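Sucrose 6(F)-phosphate phosphorylase (Thermoanaerobacterium thermosaccharolyticum DSM 571, PDB 6S9V) is a phosphorylase of the alpha-amylase family, built on a closed eight-stranded parallel beta/alpha barrel with an antiparallel beta sheet towards its C-terminus. Local coordinates at residues 281-286 / 479-484; 373-378 / 431-436. One frame throughout, in Å; residues are numbered along the deposited sequence.

Contact 1: residues 281-286 / 479-484; sequences YTLINK and IDLKTY. With SO4 (sulfate ion), chain G.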
loop_
_atom_site.group_PDB
_atom_site.type_symbol
_atom_site.label_atom_id
_atom_site.label_comp_id
_atom_site.label_asym_id
_atom_site.label_seq_id
_atom_site.Cartn_x
_atom_site.Cartn_y
_atom_site.Cartn_z
ATOM N N TYR A 281 6.369 -8.208 -16.054
ATOM C CA TYR A 281 6.645 -8.176 -17.486
ATOM C C TYR A 281 8.086 -8.566 -17.778
ATOM O O TYR A 281 8.358 -9.315 -18.728
ATOM C CB TYR A 281 6.340 -6.781 -18.038
ATOM C CG TYR A 281 6.713 -6.609 -19.490
ATOM C CD1 TYR A 281 8.001 -6.229 -19.860
ATOM C CD2 TYR A 281 5.786 -6.838 -20.493
ATOM C CE1 TYR A 281 8.351 -6.082 -21.194
ATOM C CE2 TYR A 281 6.125 -6.686 -21.834
ATOM C CZ TYR A 281 7.407 -6.313 -22.175
ATOM O OH TYR A 281 7.737 -6.172 -23.505
ATOM N N THR A 282 9.024 -8.057 -16.974
ATOM C CA THR A 282 10.436 -8.360 -17.162
ATOM C C THR A 282 10.684 -9.863 -17.156
ATOM O O THR A 282 11.398 -10.395 -18.017
ATOM C CB THR A 282 11.255 -7.695 -16.048
ATOM O OG1 THR A 282 11.084 -6.268 -16.090
ATOM C CG2 THR A 282 12.708 -8.048 -16.178
ATOM N N LEU A 283 10.112 -10.558 -16.174
ATOM C CA LEU A 283 10.368 -11.981 -15.993
ATOM C C LEU A 283 9.577 -12.830 -16.977
ATOM O O LEU A 283 10.103 -13.820 -17.504
ATOM C CB LEU A 283 10.046 -12.371 -14.553
ATOM C CG LEU A 283 10.891 -11.609 -13.533
ATOM C CD1 LEU A 283 10.327 -11.772 -12.132
ATOM C CD2 LEU A 283 12.331 -12.086 -13.585
ATOM N N ILE A 284 8.326 -12.460 -17.255
ATOM C CA ILE A 284 7.520 -13.235 -18.197
ATOM C C ILE A 284 8.116 -13.168 -19.600
ATOM O O ILE A 284 8.142 -14.170 -20.327
ATOM C CB ILE A 284 6.059 -12.746 -18.189
ATOM C CG1 ILE A 284 5.357 -13.194 -16.904
ATOM C CG2 ILE A 284 5.317 -13.254 -19.431
ATOM C CD1 ILE A 284 4.007 -12.543 -16.680
ATOM N N ASN A 285 8.599 -11.994 -20.005
ATOM C CA ASN A 285 9.087 -11.776 -21.363
ATOM C C ASN A 285 10.604 -11.845 -21.493
ATOM O O ASN A 285 11.120 -11.724 -22.607
ATOM C CB ASN A 285 8.582 -10.422 -21.869
ATOM C CG ASN A 285 7.076 -10.367 -21.960
ATOM O OD1 ASN A 285 6.432 -9.507 -21.363
ATOM N ND2 ASN A 285 6.505 -11.285 -22.714
ATOM N N LYS A 286 11.323 -12.058 -20.398
ATOM C CA LYS A 286 12.775 -12.201 -20.429
ATOM C C LYS A 286 13.427 -11.006 -21.114
ATOM O O LYS A 286 14.323 -11.150 -21.950
ATOM C CB LYS A 286 13.188 -13.498 -21.122
ATOM C CG LYS A 286 12.655 -14.744 -20.466
ATOM C CD LYS A 286 13.192 -15.985 -21.159
ATOM C CE LYS A 286 12.566 -17.251 -20.593
ATOM N NZ LYS A 286 12.913 -17.472 -19.159
ATOM N N ILE A 479 21.334 -11.324 -13.074
ATOM C CA ILE A 479 20.255 -12.262 -13.368
ATOM C C ILE A 479 20.338 -12.648 -14.837
ATOM O O ILE A 479 20.389 -11.778 -15.714
ATOM C CB ILE A 479 18.863 -11.681 -13.054
ATOM C CG1 ILE A 479 18.713 -11.364 -11.567
ATOM C CG2 ILE A 479 17.764 -12.685 -13.493
ATOM C CD1 ILE A 479 17.499 -10.498 -11.230
ATOM N N ASP A 480 20.376 -13.950 -15.097
ATOM C CA ASP A 480 20.190 -14.500 -16.436
ATOM C C ASP A 480 18.698 -14.767 -16.598
ATOM O O ASP A 480 18.163 -15.700 -15.991
ATOM C CB ASP A 480 21.017 -15.771 -16.610
ATOM C CG ASP A 480 20.898 -16.371 -18.001
ATOM O OD1 ASP A 480 20.045 -15.915 -18.794
ATOM O OD2 ASP A 480 21.684 -17.298 -18.303
ATOM N N LEU A 481 18.016 -13.934 -17.390
ATOM C CA LEU A 481 16.572 -14.080 -17.544
ATOM C C LEU A 481 16.199 -15.331 -18.326
ATOM O O LEU A 481 15.023 -15.717 -18.327
ATOM C CB LEU A 481 15.980 -12.849 -18.231
ATOM C CG LEU A 481 16.031 -11.572 -17.378
ATOM C CD1 LEU A 481 15.620 -10.387 -18.217
ATOM C CD2 LEU A 481 15.150 -11.700 -16.143
ATOM N N LYS A 482 17.159 -15.954 -19.008
ATOM C CA LYS A 482 16.888 -17.225 -19.667
ATOM C C LYS A 482 16.600 -18.319 -18.644
ATOM O O LYS A 482 15.685 -19.131 -18.832
ATOM C CB LYS A 482 18.070 -17.604 -20.563
ATOM C CG LYS A 482 18.237 -16.683 -21.774
ATOM C CD LYS A 482 19.335 -17.144 -22.735
ATOM C CE LYS A 482 20.733 -16.772 -22.249
ATOM N NZ LYS A 482 21.792 -17.167 -23.237
ATOM N N THR A 483 17.366 -18.349 -17.552
ATOM C CA THR A 483 17.263 -19.378 -16.529
ATOM C C THR A 483 16.743 -18.857 -15.198
ATOM O O THR A 483 16.434 -19.669 -14.315
ATOM C CB THR A 483 18.640 -20.010 -16.290
ATOM O OG1 THR A 483 19.511 -19.019 -15.719
ATOM C CG2 THR A 483 19.228 -20.494 -17.593
ATOM N N TYR A 484 16.641 -17.539 -15.027
ATOM C CA TYR A 484 16.344 -16.876 -13.763
ATOM C C TYR A 484 17.405 -17.147 -12.703
ATOM O O TYR A 484 17.181 -16.855 -11.520
ATOM C CB TYR A 484 14.956 -17.255 -13.235
ATOM C CG TYR A 484 13.881 -16.950 -14.244
ATOM C CD1 TYR A 484 13.633 -15.642 -14.657
ATOM C CD2 TYR A 484 13.141 -17.969 -14.819
ATOM C CE1 TYR A 484 12.659 -15.370 -15.612
ATOM C CE2 TYR A 484 12.169 -17.704 -15.755
ATOM C CZ TYR A 484 11.934 -16.412 -16.156
ATOM O OH TYR A 484 10.966 -16.188 -17.106
HETATM S S SO4 G . 22.237 -13.657 -25.540
HETATM O O1 SO4 G . 21.375 -12.630 -26.118
HETATM O O2 SO4 G . 22.779 -14.504 -26.599
HETATM O O3 SO4 G . 23.329 -13.008 -24.816
HETATM O O4 SO4 G . 21.467 -14.488 -24.617
#
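The turn joining strands 473-480 and 485-491 of the C-terminal antiparallel sheet docks on helix 275-285 of the beta/alpha barrel, with Tyr484 and Leu481 meeting Leu283 and Lys286, a worked example of a sheet turn docked on a barrel helix. The turn has its own internal brace, an Asx turn in which Asp480 OD1 accepts from Lys482 N at 2.9 Å. From this turn Tyr484 reaches across and donates through OH to the backbone oxygen of Leu283, 2.6 Å away. That oxygen lies at the edge of the tyrosine ring and in its plane, while the hydroxyl stands 33° out of the carbonyl plane. Beside the polar bond the side chains of Leu283 and Leu481 cross at about a right angle, CD2 of Leu283 lying 3.8 Å from CD2 of Leu481; the same methyl of Leu283 touches Tyr484 CE1 at 3.9 Å.

At Lys286 the chain leaves helical backbone angles with a positive phi. Its side chain runs extended past the Leu481 carbonyl and bends only at the last torsion (chi4 -64°), which sets NZ among three oxygens of the turn. NZ donates to Leu481 O at 2.9 Å, in the carbonyl plane; to Lys482 O at 3.2 Å, from above that carbonyl plane; and weakly to Tyr484 OH at 3.1 Å. The Lys482 side chain sets out away from the helix segment, and its NZ donates to O4 of a sulfate ion, probably from the crystallisation liquor, at 3.0 Å; Arg460 binds the same ion. The Tyr484 hydroxyl thus donates to Leu283 O and accepts a weak N-H bond from Lys286 NZ, and the neighbouring ammonium may polarise it, which would be consistent with the short bond to Leu283 O.

Contact 2: residues 373-378 / 431-436; sequences DAYLAA and KNVVQR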
loop_
_atom_site.group_PDB
_atom_site.type_symbol
_atom_site.label_atom_id
_atom_site.label_comp_id
_atom_site.label_asym_id
_atom_site.label_seq_id
_atom_site.Cartn_x
_atom_site.Cartn_y
_atom_site.Cartn_z
ATOM N N ASP A 373 12.710 -19.786 -8.775
ATOM C CA ASP A 373 13.869 -19.033 -9.243
ATOM C C ASP A 373 13.454 -17.668 -9.771
ATOM O O ASP A 373 14.099 -16.657 -9.467
ATOM C CB ASP A 373 14.600 -19.853 -10.311
ATOM C CG ASP A 373 15.258 -21.113 -9.734
ATOM O OD1 ASP A 373 15.605 -21.116 -8.536
ATOM O OD2 ASP A 373 15.377 -22.123 -10.460
ATOM N N ALA A 374 12.378 -17.611 -10.556
ATOM C CA ALA A 374 11.888 -16.329 -11.045
ATOM C C ALA A 374 11.412 -15.449 -9.893
ATOM O O ALA A 374 11.600 -14.223 -9.910
ATOM C CB ALA A 374 10.762 -16.551 -12.049
ATOM N N TYR A 375 10.808 -16.063 -8.874
ATOM C CA TYR A 375 10.314 -15.299 -7.737
ATOM C C TYR A 375 11.466 -14.711 -6.932
ATOM O O TYR A 375 11.416 -13.541 -6.531
ATOM C CB TYR A 375 9.440 -16.184 -6.855
ATOM C CG TYR A 375 8.913 -15.466 -5.646
ATOM C CD1 TYR A 375 8.232 -14.263 -5.780
ATOM C CD2 TYR A 375 9.095 -15.977 -4.370
ATOM C CE1 TYR A 375 7.747 -13.596 -4.682
ATOM C CE2 TYR A 375 8.603 -15.310 -3.260
ATOM C CZ TYR A 375 7.934 -14.117 -3.425
ATOM O OH TYR A 375 7.455 -13.428 -2.327
ATOM N N LEU A 376 12.517 -15.497 -6.692
ATOM C CA LEU A 376 13.700 -14.948 -6.034
ATOM C C LEU A 376 14.343 -13.865 -6.895
ATOM O O LEU A 376 14.829 -12.857 -6.374
ATOM C CB LEU A 376 14.701 -16.057 -5.725
ATOM C CG LEU A 376 14.620 -16.685 -4.333
ATOM C CD1 LEU A 376 14.844 -15.656 -3.230
ATOM C CD2 LEU A 376 13.279 -17.351 -4.146
ATOM N N ALA A 377 14.338 -14.047 -8.220
ATOM C CA ALA A 377 14.845 -13.008 -9.110
ATOM C C ALA A 377 14.037 -11.724 -8.970
ATOM O O ALA A 377 14.607 -10.624 -8.923
ATOM C CB ALA A 377 14.836 -13.501 -10.557
ATOM N N ALA A 378 12.709 -11.852 -8.873
ATOM C CA ALA A 378 11.830 -10.704 -8.679
ATOM C C ALA A 378 12.174 -9.934 -7.410
ATOM O O ALA A 378 12.237 -8.694 -7.415
ATOM C CB ALA A 378 10.376 -11.178 -8.633
ATOM N N LYS A 431 9.931 -24.180 3.866
ATOM C CA LYS A 431 10.011 -24.382 2.425
ATOM C C LYS A 431 11.300 -23.783 1.881
ATOM O O LYS A 431 11.737 -22.712 2.313
ATOM C CB LYS A 431 8.815 -23.745 1.721
ATOM C CG LYS A 431 7.482 -24.382 2.058
ATOM C CD LYS A 431 6.458 -24.088 0.975
ATOM C CE LYS A 431 5.971 -22.646 1.030
ATOM N NZ LYS A 431 4.938 -22.375 -0.018
ATOM N N ASN A 432 11.909 -24.481 0.919
ATOM C CA ASN A 432 13.181 -24.019 0.375
ATOM C C ASN A 432 13.078 -22.599 -0.167
ATOM O O ASN A 432 13.976 -21.780 0.062
ATOM C CB ASN A 432 13.667 -24.964 -0.724
ATOM C CG ASN A 432 15.014 -24.552 -1.284
ATOM O OD1 ASN A 432 15.102 -23.986 -2.373
ATOM N ND2 ASN A 432 16.072 -24.819 -0.532
ATOM N N VAL A 433 11.990 -22.281 -0.881
ATOM C CA VAL A 433 11.863 -20.954 -1.476
ATOM C C VAL A 433 11.791 -19.880 -0.395
ATOM O O VAL A 433 12.315 -18.772 -0.575
ATOM C CB VAL A 433 10.642 -20.885 -2.418
ATOM C CG1 VAL A 433 9.341 -21.110 -1.647
ATOM C CG2 VAL A 433 10.615 -19.539 -3.143
ATOM N N VAL A 434 11.167 -20.185 0.746
ATOM C CA VAL A 434 11.076 -19.211 1.827
ATOM C C VAL A 434 12.433 -19.034 2.502
ATOM O O VAL A 434 12.846 -17.910 2.815
ATOM C CB VAL A 434 9.994 -19.639 2.836
ATOM C CG1 VAL A 434 9.977 -18.706 4.045
ATOM C CG2 VAL A 434 8.633 -19.668 2.159
ATOM N N GLN A 435 13.155 -20.133 2.727
ATOM C CA GLN A 435 14.486 -20.009 3.314
ATOM C C GLN A 435 15.416 -19.220 2.396
ATOM O O GLN A 435 16.232 -18.418 2.869
ATOM C CB GLN A 435 15.058 -21.393 3.624
ATOM C CG GLN A 435 14.450 -22.083 4.869
ATOM C CD GLN A 435 14.647 -21.304 6.181
ATOM O OE1 GLN A 435 15.736 -20.795 6.466
ATOM N NE2 GLN A 435 13.587 -21.224 6.989
ATOM N N ARG A 436 15.299 -19.415 1.078
ATOM C CA ARG A 436 16.091 -18.612 0.146
ATOM C C ARG A 436 15.724 -17.139 0.236
ATOM O O ARG A 436 16.602 -16.269 0.187
ATOM C CB ARG A 436 15.901 -19.100 -1.288
ATOM C CG ARG A 436 16.491 -20.459 -1.568
ATOM C CD ARG A 436 16.052 -20.942 -2.939
ATOM N NE ARG A 436 16.610 -20.124 -4.010
ATOM C CZ ARG A 436 16.226 -20.192 -5.283
ATOM N NH1 ARG A 436 15.264 -21.036 -5.649
ATOM N NH2 ARG A 436 16.805 -19.417 -6.192
#
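Leu376 of helix 372-384, which leads into the last strand of the beta/alpha barrel, packs against Val433 and Arg436 of helix 432-446. The helices run nearly parallel, their local axes 10.5 Å apart and inclined by 20°. In the tight part, Leu376 CD2 lies 3.6 Å from Val433 CG2, and the other methyl, CD1, rests against the backbone carbonyl group of Arg436. Val433 CG2, anti to its backbone N, also reaches the ring edge of Tyr375, where CD2 is a looser 4.1 Å away; the Tyr375 hydroxyl turns to other partners, among them Gly395 O.

The partly exposed side is polar. The Arg436 chain bends at chi3 (67°), which sets NE near Leu376 CG; that carbon sits over one guanidinium face, towards its rim. At the guanidinium edge, near its plane, lies Asp373 OD1, the carboxylate being turned 64° from the guanidinium. NH2 forms a second salt bridge, to the terminal carboxylate of Val502. Both end nitrogens of Arg436 bond to the single oxygen OD1 of Asp373, NH1 at 2.9 Å and NH2 at 3.1 Å, approaching from opposite faces of the carboxylate plane.

Helix 372-384 ties the two contacts together, and their centres are about 14 Å apart. It supplies one partner of contact 2 and also packs against both segments of contact 1: Leu283 CD1 lies 3.5 Å from Ala378 CB, and Tyr484 CB 3.7 Å from Ala374 N. Ile479 joins in through CD1, which is 3.7 Å from Ala377 O. A layered order follows, running from the sheet turn and helix 275-285 through helix 372-384 to helix 432-446. Along the chain contact 2 is nested within the loop that contact 1 closes. The sulfate ion sits on Lys482 and does not join the two segments of contact 1.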